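Local coordinates for protein probable transcriptional regulator (Pseudomonas aeruginosa, PDB 2HR3) that probably binds DNA as a MarR-family transcriptional regulator, using a winged helix-turn-helix domain in each chain of its dimer, at residues Val39-Ile44 with Gly78-His83. Residues are numbered along the deposited sequence; the frame is centred on the assembly and turned at random.
Sequences VVLGAI and GLIVRH
I80 sets its CG2 methyl against L41 and I44, which lie one helical turn apart on helix 32-46. Traced outward, I80 CB stands back, 4.8 Å from I44 CD1. The side chain then forks: I80 CG2 does the touching, 3.8 Å from L41 CD1 and 3.7 Å from I44 CD1. These two methyls are seen from CG2 at nearly a right angle, so they border it on two sides. A chi1 of 64° leaves CG2 opposite the carbonyl carbon, turned to the helix, while the longer CG1-CD1 branch takes another course, and I80 CD1 at its tip stays 5.0 Å from I44 CD1. I44 brings its extended CG1-CD1 arm to the same methyl, the two side chains crossing roughly at right angles; L41 meets I80 at a slant. L41 CD1 also reaches L79 CB at 4.1 Å, linking the helix to the residue just before the strand. The contact is purely apolar and mostly buried. G78, with its positive phi, is the C' residue of the Schellman motif ending helix 64-76, where the chain turns into strand 80-83. That strand pairs antiparallel with 93-96 in the hairpin that forms the wing of a winged helix-turn-helix domain. L74 of helix 64-76 packs on I80, L96 on both L41 and I44, and N103 of helix 98-122 on L41 and L79, placing helix 32-46 against the wing's base.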
loop_
_atom_site.group_PDB
_atom_site.type_symbol
_atom_site.label_atom_id
_atom_site.label_comp_id
_atom_site.label_asym_id
_atom_site.label_seq_id
_atom_site.Cartn_x
_atom_site.Cartn_y
_atom_site.Cartn_z
ATOM N N VAL A 39 4.889 -0.172 9.308
ATOM C CA VAL A 39 5.246 -0.816 8.037
ATOM C C VAL A 39 6.354 -1.846 8.236
ATOM O O VAL A 39 6.166 -2.998 7.902
ATOM C CB VAL A 39 5.762 0.256 7.000
ATOM C CG1 VAL A 39 6.423 -0.362 5.837
ATOM C CG2 VAL A 39 4.636 1.177 6.551
ATOM N N VAL A 40 7.481 -1.448 8.848
ATOM C CA VAL A 40 8.551 -2.402 9.105
ATOM C C VAL A 40 8.024 -3.591 9.923
ATOM O O VAL A 40 8.227 -4.766 9.568
ATOM C CB VAL A 40 9.797 -1.685 9.765
ATOM C CG1 VAL A 40 10.870 -2.685 10.210
ATOM C CG2 VAL A 40 10.374 -0.673 8.785
ATOM N N LEU A 41 7.333 -3.292 11.008
ATOM C CA LEU A 41 6.731 -4.313 11.902
ATOM C C LEU A 41 5.787 -5.269 11.218
ATOM O O LEU A 41 5.750 -6.496 11.489
ATOM C CB LEU A 41 5.916 -3.604 12.992
ATOM C CG LEU A 41 6.270 -3.593 14.495
ATOM C CD1 LEU A 41 7.735 -3.612 14.785
ATOM C CD2 LEU A 41 5.556 -2.455 15.125
ATOM N N GLY A 42 4.974 -4.696 10.341
ATOM C CA GLY A 42 3.981 -5.493 9.710
ATOM C C GLY A 42 4.620 -6.397 8.707
ATOM O O GLY A 42 4.176 -7.496 8.549
ATOM N N ALA A 43 5.592 -5.863 7.978
ATOM C CA ALA A 43 6.446 -6.606 7.127
ATOM C C ALA A 43 7.127 -7.804 7.779
ATOM O O ALA A 43 7.126 -8.900 7.218
ATOM C CB ALA A 43 7.454 -5.684 6.523
ATOM N N ILE A 44 7.677 -7.639 8.977
ATOM C CA ILE A 44 8.322 -8.766 9.684
ATOM C C ILE A 44 7.331 -9.879 10.042
ATOM O O ILE A 44 7.682 -11.067 10.070
ATOM C CB ILE A 44 8.937 -8.252 11.019
ATOM C CG1 ILE A 44 10.196 -7.431 10.739
ATOM C CG2 ILE A 44 9.197 -9.353 11.969
ATOM C CD1 ILE A 44 10.624 -6.525 11.844
ATOM N N GLY A 78 12.174 -1.395 21.995
ATOM C CA GLY A 78 11.714 -2.754 22.380
ATOM C C GLY A 78 10.642 -3.451 21.518
ATOM O O GLY A 78 10.058 -4.472 21.923
ATOM N N LEU A 79 10.391 -2.945 20.314
ATOM C CA LEU A 79 9.311 -3.496 19.486
ATOM C C LEU A 79 9.807 -4.695 18.668
ATOM O O LEU A 79 9.039 -5.619 18.325
ATOM C CB LEU A 79 8.732 -2.402 18.591
ATOM C CG LEU A 79 8.029 -1.253 19.324
ATOM C CD1 LEU A 79 7.564 -0.221 18.295
ATOM C CD2 LEU A 79 6.836 -1.753 20.115
ATOM N N ILE A 80 11.093 -4.665 18.344
ATOM C CA ILE A 80 11.731 -5.833 17.743
ATOM C C ILE A 80 12.888 -6.357 18.581
ATOM O O ILE A 80 13.472 -5.644 19.417
ATOM C CB ILE A 80 12.233 -5.614 16.283
ATOM C CG1 ILE A 80 13.349 -4.554 16.251
ATOM C CG2 ILE A 80 11.076 -5.290 15.353
ATOM C CD1 ILE A 80 13.941 -4.328 14.926
ATOM N N VAL A 81 13.222 -7.610 18.280
ATOM C CA VAL A 81 14.348 -8.320 18.893
ATOM C C VAL A 81 15.301 -8.846 17.799
ATOM O O VAL A 81 14.910 -9.558 16.887
ATOM C CB VAL A 81 13.798 -9.431 19.780
ATOM C CG1 VAL A 81 14.700 -10.564 19.817
ATOM C CG2 VAL A 81 13.544 -8.902 21.180
ATOM N N ARG A 82 16.553 -8.450 17.898
ATOM C CA ARG A 82 17.554 -8.771 16.903
ATOM C C ARG A 82 18.442 -9.903 17.448
ATOM O O ARG A 82 18.895 -9.839 18.602
ATOM C CB ARG A 82 18.349 -7.510 16.575
ATOM C CG ARG A 82 19.427 -7.687 15.531
ATOM N N HIS A 83 18.578 -10.971 16.665
ATOM C CA HIS A 83 19.561 -12.060 16.911
ATOM C C HIS A 83 20.365 -12.153 15.604
ATOM O O HIS A 83 20.483 -11.145 14.902
ATOM C CB HIS A 83 18.868 -13.408 17.207
ATOM C CG HIS A 83 17.581 -13.300 17.975
ATOM N ND1 HIS A 83 17.520 -13.429 19.352
ATOM C CD2 HIS A 83 16.296 -13.141 17.555
ATOM C CE1 HIS A 83 16.260 -13.334 19.748
ATOM N NE2 HIS A 83 15.496 -13.167 18.678
#